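Local coordinates for StiE protein (Stigmatella aurantiaca, PDB 6ECX), which is a modular polyketide synthase whose O-methyltransferase domain, the piece described here, binds S-adenosylmethionine as methyl donor for O-methylation during polyketide assembly, at residues H225-D230 / H289-R294; D158-F163 / G187-A192. All coordinates share one frame; numbering follows the deposited sequence. Where two conformers were deposited one is given.

Read from the N terminus, contact 2 closes first: residues 158-163 and 187-192 pair in parallel after a loop of 23 residues that holds helix 172-181. Contact 1 follows in series, neither nested nor crossed: 225-230 and 289-294 pair antiparallel around 58 mostly helical residues. Both belong to one mixed sheet, and their centres lie about 10 Å apart. The seam between them is backbone to backbone, with Lys292 N 2.8 Å from Gly187 O and Leu189 N 2.9 Å from Val290 O, both probable hydrogen bonds. Contact 2 pairs parallel strands 157-163 and 187-196; the seam carries the sheet on to antiparallel strand 283-292, which contact 1 joins to 226-233.

Contact 1. Residues H225-D230 / H289-R294; sequences HLRLVD and HVQKDR
Arg227 and Gln291 lie side by side and point the same way, guanidinium and amide planes 57° apart, with Arg227 NH1 donating to Gln291 OE1 at 3.1 Å. A bend at chi3 of Arg227 turns NE toward Gln291. Arg227 NH2 reaches Asp293 OD2 at 3.2 Å, a salt bridge whose hydrogen bond is weak, the N-H bent to 130°. Asp293 OD1 is bonded to Ser296.

At the end of the ladder Arg294 runs alongside the His225 ring. Its CD sits over the ring centre, 3.9 Å from the centroid and 9° off the normal, a CH-pi contact, while His225 ND1 is hydrogen-bonded to Asp180. Both arginines have a second conformer, and their contacts hold for the one given. On the face of Leu226 and Leu228, Val290 crosses both leucines at about a right angle; its CG1 packs 3.7 Å from Leu226 CB.

The strands are antiparallel, and the register slips at a classic beta bulge where Val229 and Asp230 both face His289. His289 O therefore accepts twice, from Val229 N at 2.8 Å and Asp230 N at 3.3 Å. Val229 CB meets the His289 ring at its edge, 3.6 Å from ND1. Asp230 OD1 forms a salt bridge with Arg82. Tentatively, Gln291 OE1 satisfies Arg227 NH1 while Asp293 OD2 probably offsets part of the charge at NH2, the guanidinium bridging strand 289-292 and the loop after it on a partly exposed face.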
ATOM      1  N   HIS A 225      -7.585  15.515 -11.250  1.00 34.39           N
ATOM      2  CA  HIS A 225      -6.932  16.654 -10.597  1.00 35.55           C
ATOM      3  C   HIS A 225      -5.800  16.216  -9.674  1.00 38.47           C
ATOM      4  O   HIS A 225      -5.585  16.809  -8.618  1.00 41.27           O
ATOM      5  CB  HIS A 225      -7.947  17.508  -9.820  1.00 40.16           C
ATOM      6  CG  HIS A 225      -9.061  18.038 -10.671  1.00 51.10           C
ATOM      7  ND1 HIS A 225     -10.339  17.523 -10.633  1.00 49.37           N
ATOM      8  CD2 HIS A 225      -9.079  19.021 -11.605  1.00 43.14           C
ATOM      9  CE1 HIS A 225     -11.096  18.164 -11.506  1.00 49.67           C
ATOM     10  NE2 HIS A 225     -10.355  19.077 -12.108  1.00 51.44           N
ATOM     11  N   LEU A 226      -5.030  15.208 -10.087  1.00 36.57           N
ATOM     12  CA  LEU A 226      -3.948  14.685  -9.260  1.00 36.93           C
ATOM     13  C   LEU A 226      -2.636  14.770 -10.015  1.00 38.74           C
ATOM     14  O   LEU A 226      -2.562  14.387 -11.191  1.00 36.32           O
ATOM     15  CB  LEU A 226      -4.227  13.229  -8.834  1.00 32.79           C
ATOM     16  CG  LEU A 226      -5.451  13.037  -7.934  1.00 35.29           C
ATOM     17  CD1 LEU A 226      -5.858  11.563  -7.835  1.00 33.02           C
ATOM     18  CD2 LEU A 226      -5.188  13.623  -6.538  1.00 36.35           C
ATOM     19  N   ARG A 227      -1.601  15.254  -9.331  0.54 38.98           N
ATOM     20  CA  ARG A 227      -0.272  15.401  -9.902  0.54 39.22           C
ATOM     21  C   ARG A 227       0.693  14.491  -9.157  0.54 41.30           C
ATOM     22  O   ARG A 227       0.795  14.563  -7.927  0.54 36.54           O
ATOM     23  CB  ARG A 227       0.217  16.855  -9.827  0.54 37.34           C
ATOM     24  CG  ARG A 227       1.380  17.152 -10.783  0.54 29.33           C
ATOM     25  CD  ARG A 227       1.779  18.617 -10.735  0.54 34.06           C
ATOM     26  NE  ARG A 227       2.595  18.882  -9.554  0.54 36.93           N
ATOM     27  CZ  ARG A 227       2.123  19.368  -8.414  0.54 35.40           C
ATOM     28  NH1 ARG A 227       2.936  19.560  -7.390  0.54 41.01           N
ATOM     29  NH2 ARG A 227       0.839  19.691  -8.307  0.54 37.05           N
ATOM     30  N   LEU A 228       1.396  13.637  -9.901  1.00 38.11           N
ATOM     31  CA  LEU A 228       2.448  12.837  -9.302  1.00 38.84           C
ATOM     32  C   LEU A 228       3.634  13.736  -8.979  1.00 38.18           C
ATOM     33  O   LEU A 228       4.209  14.351  -9.884  1.00 41.13           O
ATOM     34  CB  LEU A 228       2.865  11.742 -10.277  1.00 37.15           C
ATOM     35  CG  LEU A 228       4.056  10.884  -9.852  1.00 39.31           C
ATOM     36  CD1 LEU A 228       3.774  10.171  -8.505  1.00 34.74           C
ATOM     37  CD2 LEU A 228       4.350   9.836 -10.962  1.00 41.91           C
ATOM     38  N   VAL A 229       3.998  13.818  -7.705  1.00 39.51           N
ATOM     39  CA  VAL A 229       5.128  14.658  -7.282  1.00 36.59           C
ATOM     40  C   VAL A 229       6.443  13.891  -7.343  1.00 39.48           C
ATOM     41  O   VAL A 229       7.433  14.396  -7.874  1.00 39.83           O
ATOM     42  CB  VAL A 229       4.872  15.222  -5.866  1.00 36.57           C
ATOM     43  CG1 VAL A 229       6.133  15.969  -5.332  1.00 36.17           C
ATOM     44  CG2 VAL A 229       3.654  16.134  -5.865  1.00 32.68           C
ATOM     45  N   ASP A 230       6.482  12.659  -6.807  1.00 33.71           N
ATOM     46  CA  ASP A 230       7.620  11.779  -7.061  1.00 40.33           C
ATOM     47  C   ASP A 230       7.256  10.367  -6.628  1.00 41.37           C
ATOM     48  O   ASP A 230       6.191  10.123  -6.048  1.00 38.56           O
ATOM     49  CB  ASP A 230       8.903  12.241  -6.368  1.00 52.85           C
ATOM     50  CG  ASP A 230       8.920  11.928  -4.904  1.00 61.39           C
ATOM     51  OD1 ASP A 230       7.855  12.022  -4.267  1.00 70.65           O
ATOM     52  OD2 ASP A 230      10.000  11.586  -4.384  1.00 64.21           O
ATOM     53  N   HIS A 289       3.987   9.598  -4.254  1.00 38.37           N
ATOM     54  CA  HIS A 289       3.589  10.813  -3.546  1.00 40.43           C
ATOM     55  C   HIS A 289       2.897  11.733  -4.548  1.00 38.76           C
ATOM     56  O   HIS A 289       3.520  12.172  -5.520  1.00 36.32           O
ATOM     57  CB  HIS A 289       4.787  11.517  -2.904  1.00 40.95           C
ATOM     58  CG  HIS A 289       4.406  12.691  -2.054  1.00 42.74           C
ATOM     59  ND1 HIS A 289       4.387  13.983  -2.535  1.00 48.97           N
ATOM     60  CD2 HIS A 289       4.000  12.765  -0.765  1.00 42.99           C
ATOM     61  CE1 HIS A 289       3.993  14.805  -1.579  1.00 39.43           C
ATOM     62  NE2 HIS A 289       3.757  14.092  -0.492  1.00 49.64           N
ATOM     63  N   VAL A 290       1.624  12.023  -4.299  1.00 34.46           N
ATOM     64  CA  VAL A 290       0.730  12.686  -5.240  1.00 32.45           C
ATOM     65  C   VAL A 290       0.109  13.891  -4.539  1.00 35.96           C
ATOM     66  O   VAL A 290      -0.191  13.832  -3.339  1.00 34.20           O
ATOM     67  CB  VAL A 290      -0.359  11.697  -5.716  1.00 39.22           C
ATOM     68  CG1 VAL A 290      -1.379  12.352  -6.648  1.00 40.26           C
ATOM     69  CG2 VAL A 290       0.310  10.454  -6.376  1.00 36.14           C
ATOM     70  N   GLN A 291      -0.108  14.980  -5.281  1.00 37.06           N
ATOM     71  CA  GLN A 291      -0.757  16.162  -4.721  1.00 31.60           C
ATOM     72  C   GLN A 291      -1.989  16.539  -5.547  1.00 33.94           C
ATOM     73  O   GLN A 291      -1.956  16.516  -6.771  1.00 34.09           O
ATOM     74  CB  GLN A 291       0.217  17.350  -4.643  1.00 31.39           C
ATOM     75  CG  GLN A 291      -0.394  18.559  -3.919  1.00 34.82           C
ATOM     76  CD  GLN A 291       0.529  19.754  -3.888  1.00 40.56           C
ATOM     77  OE1 GLN A 291       1.474  19.840  -4.660  1.00 43.76           O
ATOM     78  NE2 GLN A 291       0.288  20.659  -2.955  1.00 35.72           N
ATOM     79  N   LYS A 292      -3.088  16.887  -4.885  1.00 33.77           N
ATOM     80  CA  LYS A 292      -4.221  17.432  -5.631  1.00 31.63           C
ATOM     81  C   LYS A 292      -3.890  18.815  -6.197  1.00 35.47           C
ATOM     82  O   LYS A 292      -3.324  19.678  -5.510  1.00 35.20           O
ATOM     83  CB  LYS A 292      -5.456  17.533  -4.730  1.00 34.59           C
ATOM     84  CG  LYS A 292      -6.634  18.121  -5.469  1.00 39.04           C
ATOM     85  CD  LYS A 292      -7.920  17.962  -4.693  1.00 44.06           C
ATOM     86  CE  LYS A 292      -9.087  18.550  -5.480  1.00 38.81           C
ATOM     87  NZ  LYS A 292     -10.357  18.128  -4.828  1.00 36.95           N
ATOM     88  N   ASP A 293      -4.256  19.027  -7.459  1.00 34.42           N
ATOM     89  CA  ASP A 293      -3.928  20.256  -8.213  1.00 33.86           C
ATOM     90  C   ASP A 293      -5.198  20.610  -8.993  1.00 38.40           C
ATOM     91  O   ASP A 293      -5.356  20.280 -10.161  1.00 38.30           O
ATOM     92  CB  ASP A 293      -2.734  20.016  -9.140  1.00 33.82           C
ATOM     93  CG  ASP A 293      -2.213  21.276  -9.799  1.00 45.03           C
ATOM     94  OD1 ASP A 293      -2.905  22.316  -9.846  1.00 42.20           O
ATOM     95  OD2 ASP A 293      -1.084  21.197 -10.317  1.00 46.37           O
ATOM     96  N   ARG A 294      -6.108  21.306  -8.315  0.52 36.39           N
ATOM     97  CA  ARG A 294      -7.416  21.612  -8.883  0.52 37.31           C
ATOM     98  C   ARG A 294      -7.331  22.671  -9.976  0.52 38.76           C
ATOM     99  O   ARG A 294      -8.143  22.671 -10.909  0.52 38.28           O
ATOM    100  CB  ARG A 294      -8.349  22.077  -7.752  0.52 44.60           C
ATOM    101  CG  ARG A 294      -9.741  22.449  -8.189  0.52 52.61           C
ATOM    102  CD  ARG A 294     -10.474  21.231  -8.742  0.52 51.99           C
ATOM    103  NE  ARG A 294     -11.826  21.560  -9.188  0.52 50.74           N
ATOM    104  CZ  ARG A 294     -12.106  22.085 -10.375  0.52 48.92           C
ATOM    105  NH1 ARG A 294     -11.128  22.342 -11.232  0.52 35.43           N
ATOM    106  NH2 ARG A 294     -13.362  22.344 -10.706  0.52 54.74           N
TER

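Contact 2. Residues D158-F163 / G187-A192; sequences DLVLGF and GLLIMA. With SAM (S-adenosylmethionine), chain B.
Phe163 and Ile190 cross obliquely on one face of the sheet, the aromatic CE1 3.8 Å from Ile190 CG1 and Ile190 CD1 in the ring plane at its edge. CG1 of Ile190 stands between its own backbone N and carbonyl carbon (chi1 56°), where it also meets Leu161 CD2 at 3.6 Å. Leu161 CB in turn lies over one face of the Phe163 ring, offset toward the rim. On the other face of the sheet, Val160 CG1 touches Leu189 CD1 at 3.7 Å, and Met191 CB and CG lie against Gly162 O.

Between these two layers of side chains the backbones run parallel, 6° apart, in unbroken register from Leu159 with Leu188 to Phe163 with Ala192. Five bonds zip them, among them Ile190 N to Val160 O at 2.9 Å. These are neighbouring strands of the Rossmann-like methyltransferase core, joined by a beta-alpha-beta crossover through helix 172-181. Where strand 157-163 ends, Phe163 O accepts a hydrogen bond from the amino N of S-adenosylmethionine (SAM) at 3.2 Å. Phe163 CB lies 3.8 Å from SAM O, one of the two carboxylate oxygens of the cofactor.

Further out, Arg77 and Leu80 of helix 64-80 touch the Phe163 side chain, and Phe81 packs on both Leu161 and Ile190. At the opposite end of the strand pair, the carboxylate of Asp158 is held by Lys90 N and Thr184 OG1.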
ATOM      1  N   ASP A 158      -7.142  16.045   4.110  1.00 36.48           N
ATOM      2  CA  ASP A 158      -5.852  16.619   3.763  1.00 33.40           C
ATOM      3  C   ASP A 158      -4.865  15.581   3.288  1.00 34.66           C
ATOM      4  O   ASP A 158      -3.954  15.907   2.518  1.00 34.84           O
ATOM      5  CB  ASP A 158      -5.254  17.326   4.980  1.00 38.70           C
ATOM      6  CG  ASP A 158      -6.157  18.415   5.518  1.00 37.01           C
ATOM      7  OD1 ASP A 158      -6.890  19.023   4.724  1.00 38.14           O
ATOM      8  OD2 ASP A 158      -6.122  18.652   6.734  1.00 41.91           O
ATOM      9  N   LEU A 159      -5.049  14.323   3.703  1.00 34.78           N
ATOM     10  CA  LEU A 159      -4.138  13.241   3.350  1.00 35.14           C
ATOM     11  C   LEU A 159      -4.975  11.996   3.121  1.00 38.04           C
ATOM     12  O   LEU A 159      -5.904  11.731   3.895  1.00 35.87           O
ATOM     13  CB  LEU A 159      -3.105  12.999   4.465  1.00 34.94           C
ATOM     14  CG  LEU A 159      -2.226  11.735   4.441  1.00 41.04           C
ATOM     15  CD1 LEU A 159      -1.222  11.802   3.288  1.00 36.22           C
ATOM     16  CD2 LEU A 159      -1.465  11.589   5.779  1.00 39.92           C
ATOM     17  N   VAL A 160      -4.681  11.264   2.037  1.00 38.16           N
ATOM     18  CA  VAL A 160      -5.368  10.016   1.698  1.00 36.14           C
ATOM     19  C   VAL A 160      -4.328   8.908   1.548  1.00 43.93           C
ATOM     20  O   VAL A 160      -3.286   9.107   0.918  1.00 38.33           O
ATOM     21  CB  VAL A 160      -6.210  10.150   0.410  1.00 37.61           C
ATOM     22  CG1 VAL A 160      -6.865   8.804   0.032  1.00 32.41           C
ATOM     23  CG2 VAL A 160      -7.309  11.204   0.559  1.00 37.94           C
ATOM     24  N   LEU A 161      -4.614   7.737   2.129  1.00 38.96           N
ATOM     25  CA  LEU A 161      -3.693   6.608   2.157  1.00 37.65           C
ATOM     26  C   LEU A 161      -4.304   5.452   1.371  1.00 41.80           C
ATOM     27  O   LEU A 161      -5.486   5.115   1.564  1.00 42.76           O
ATOM     28  CB  LEU A 161      -3.398   6.118   3.591  1.00 38.32           C
ATOM     29  CG  LEU A 161      -3.114   7.076   4.740  1.00 45.95           C
ATOM     30  CD1 LEU A 161      -2.868   6.297   6.036  1.00 46.43           C
ATOM     31  CD2 LEU A 161      -1.913   7.936   4.428  1.00 43.54           C
ATOM     32  N   GLY A 162      -3.494   4.834   0.511  1.00 38.53           N
ATOM     33  CA  GLY A 162      -3.898   3.602  -0.159  1.00 35.82           C
ATOM     34  C   GLY A 162      -2.685   2.714  -0.318  1.00 43.57           C
ATOM     35  O   GLY A 162      -1.974   2.811  -1.321  1.00 39.20           O
ATOM     36  N   PHE A 163      -2.421   1.856   0.669  1.00 44.52           N
ATOM     37  CA  PHE A 163      -1.262   0.972   0.643  1.00 50.03           C
ATOM     38  C   PHE A 163      -1.750  -0.399   0.186  1.00 51.82           C
ATOM     39  O   PHE A 163      -2.448  -1.096   0.933  1.00 50.79           O
ATOM     40  CB  PHE A 163      -0.574   0.905   2.008  1.00 48.31           C
ATOM     41  CG  PHE A 163      -0.184   2.272   2.568  1.00 47.70           C
ATOM     42  CD1 PHE A 163       0.069   3.354   1.715  1.00 47.89           C
ATOM     43  CD2 PHE A 163      -0.087   2.473   3.948  1.00 48.29           C
ATOM     44  CE1 PHE A 163       0.412   4.606   2.228  1.00 43.52           C
ATOM     45  CE2 PHE A 163       0.261   3.718   4.473  1.00 49.90           C
ATOM     46  CZ  PHE A 163       0.509   4.794   3.603  1.00 41.97           C
ATOM     47  N   GLY A 187      -4.174  18.918  -1.199  1.00 38.83           N
ATOM     48  CA  GLY A 187      -4.073  17.748  -0.325  1.00 36.97           C
ATOM     49  C   GLY A 187      -3.188  16.661  -0.939  1.00 35.55           C
ATOM     50  O   GLY A 187      -2.875  16.677  -2.120  1.00 34.53           O
ATOM     51  N   LEU A 188      -2.769  15.706  -0.104  1.00 30.94           N
ATOM     52  CA  LEU A 188      -1.795  14.685  -0.488  1.00 32.51           C
ATOM     53  C   LEU A 188      -2.431  13.296  -0.559  1.00 34.78           C
ATOM     54  O   LEU A 188      -3.332  12.961   0.216  1.00 33.55           O
ATOM     55  CB  LEU A 188      -0.617  14.647   0.503  1.00 33.97           C
ATOM     56  CG  LEU A 188       0.113  15.973   0.765  1.00 35.49           C
ATOM     57  CD1 LEU A 188       1.183  15.805   1.841  1.00 32.76           C
ATOM     58  CD2 LEU A 188       0.716  16.508  -0.528  1.00 35.46           C
ATOM     59  N   LEU A 189      -1.941  12.488  -1.491  1.00 34.35           N
ATOM     60  CA  LEU A 189      -2.307  11.075  -1.639  1.00 34.67           C
ATOM     61  C   LEU A 189      -1.007  10.293  -1.637  1.00 37.16           C
ATOM     62  O   LEU A 189      -0.113  10.601  -2.430  1.00 35.17           O
ATOM     63  CB  LEU A 189      -3.049  10.851  -2.960  1.00 32.82           C
ATOM     64  CG  LEU A 189      -3.275   9.412  -3.448  1.00 35.45           C
ATOM     65  CD1 LEU A 189      -4.202   8.662  -2.476  1.00 30.19           C
ATOM     66  CD2 LEU A 189      -3.835   9.444  -4.858  1.00 33.59           C
ATOM     67  N   ILE A 190      -0.851   9.340  -0.719  1.00 32.15           N
ATOM     68  CA  ILE A 190       0.316   8.470  -0.761  1.00 32.78           C
ATOM     69  C   ILE A 190      -0.177   7.041  -0.980  1.00 34.17           C
ATOM     70  O   ILE A 190      -1.164   6.613  -0.373  1.00 35.85           O
ATOM     71  CB  ILE A 190       1.225   8.605   0.479  1.00 39.36           C
ATOM     72  CG1 ILE A 190       0.484   8.364   1.773  1.00 40.30           C
ATOM     73  CG2 ILE A 190       1.929  10.033   0.515  1.00 43.00           C
ATOM     74  CD1 ILE A 190       1.430   8.474   3.003  1.00 42.46           C
ATOM     75  N   MET A 191       0.472   6.336  -1.900  1.00 35.19           N
ATOM     76  CA  MET A 191       0.028   5.007  -2.267  1.00 39.88           C
ATOM     77  C   MET A 191       1.233   4.108  -2.428  1.00 40.47           C
ATOM     78  O   MET A 191       2.309   4.555  -2.829  1.00 39.81           O
ATOM     79  CB  MET A 191      -0.759   5.007  -3.574  1.00 38.65           C
ATOM     80  CG  MET A 191      -2.167   5.503  -3.450  1.00 40.43           C
ATOM     81  SD  MET A 191      -2.892   5.566  -5.086  1.00 54.83           S
ATOM     82  CE  MET A 191      -2.089   4.190  -5.893  1.00 60.37           C
ATOM     83  N   ALA A 192       1.048   2.843  -2.063  1.00 40.00           N
ATOM     84  CA  ALA A 192       1.947   1.776  -2.459  1.00 40.35           C
ATOM     85  C   ALA A 192       1.170   0.884  -3.415  1.00 39.28           C
ATOM     86  O   ALA A 192       0.062   0.443  -3.084  1.00 42.12           O
ATOM     87  CB  ALA A 192       2.443   0.988  -1.241  1.00 41.49           C
TER
HETATM   88  N   SAM B1301      -3.628  -0.842   3.843  1.00 59.92           N
HETATM   89  CA  SAM B1301      -3.632  -1.946   4.794  1.00 68.71           C
HETATM   90  C   SAM B1301      -2.213  -2.311   5.207  1.00 81.70           C
HETATM   91  O   SAM B1301      -1.269  -1.863   4.562  1.00 85.24           O
HETATM   92  OXT SAM B1301      -1.971  -3.039   6.175  1.00 81.46           O
HETATM   93  CB  SAM B1301      -4.334  -3.150   4.192  1.00 64.93           C
HETATM   94  CG  SAM B1301      -3.840  -3.548   2.807  1.00 64.36           C
HETATM   95  SD  SAM B1301      -4.606  -5.109   2.296  1.00 60.79           S
HETATM   96  CE  SAM B1301      -3.299  -5.806   1.253  1.00 61.22           C
HETATM   97  C5' SAM B1301      -5.908  -4.561   1.163  1.00 41.71           C
HETATM   98  C4' SAM B1301      -7.065  -3.864   1.885  1.00 51.82           C
HETATM   99  O4' SAM B1301      -7.928  -3.180   0.989  1.00 50.78           O
HETATM  100  C3' SAM B1301      -7.972  -4.783   2.697  1.00 63.24           C
HETATM  101  O3' SAM B1301      -8.161  -4.138   3.944  1.00 57.42           O
HETATM  102  C2' SAM B1301      -9.296  -4.791   1.944  1.00 60.11           C
HETATM  103  O2' SAM B1301     -10.435  -4.953   2.767  1.00 55.81           O
HETATM  104  C1' SAM B1301      -9.282  -3.393   1.342  1.00 53.35           C
HETATM  105  N9  SAM B1301     -10.142  -3.188   0.159  1.00 52.12           N
HETATM  106  C8  SAM B1301     -10.097  -3.899  -1.015  1.00 52.72           C
HETATM  107  N7  SAM B1301     -11.018  -3.379  -1.867  1.00 48.68           N
HETATM  108  C5  SAM B1301     -11.658  -2.357  -1.256  1.00 44.03           C
HETATM  109  C6  SAM B1301     -12.666  -1.499  -1.659  1.00 45.29           C
HETATM  110  N6  SAM B1301     -13.207  -1.600  -2.873  1.00 54.74           N
HETATM  111  N1  SAM B1301     -13.124  -0.517  -0.795  1.00 56.71           N
HETATM  112  C2  SAM B1301     -12.575  -0.385   0.459  1.00 46.87           C
HETATM  113  N3  SAM B1301     -11.569  -1.243   0.848  1.00 48.39           N
HETATM  114  C4  SAM B1301     -11.115  -2.219   0.017  1.00 50.01           C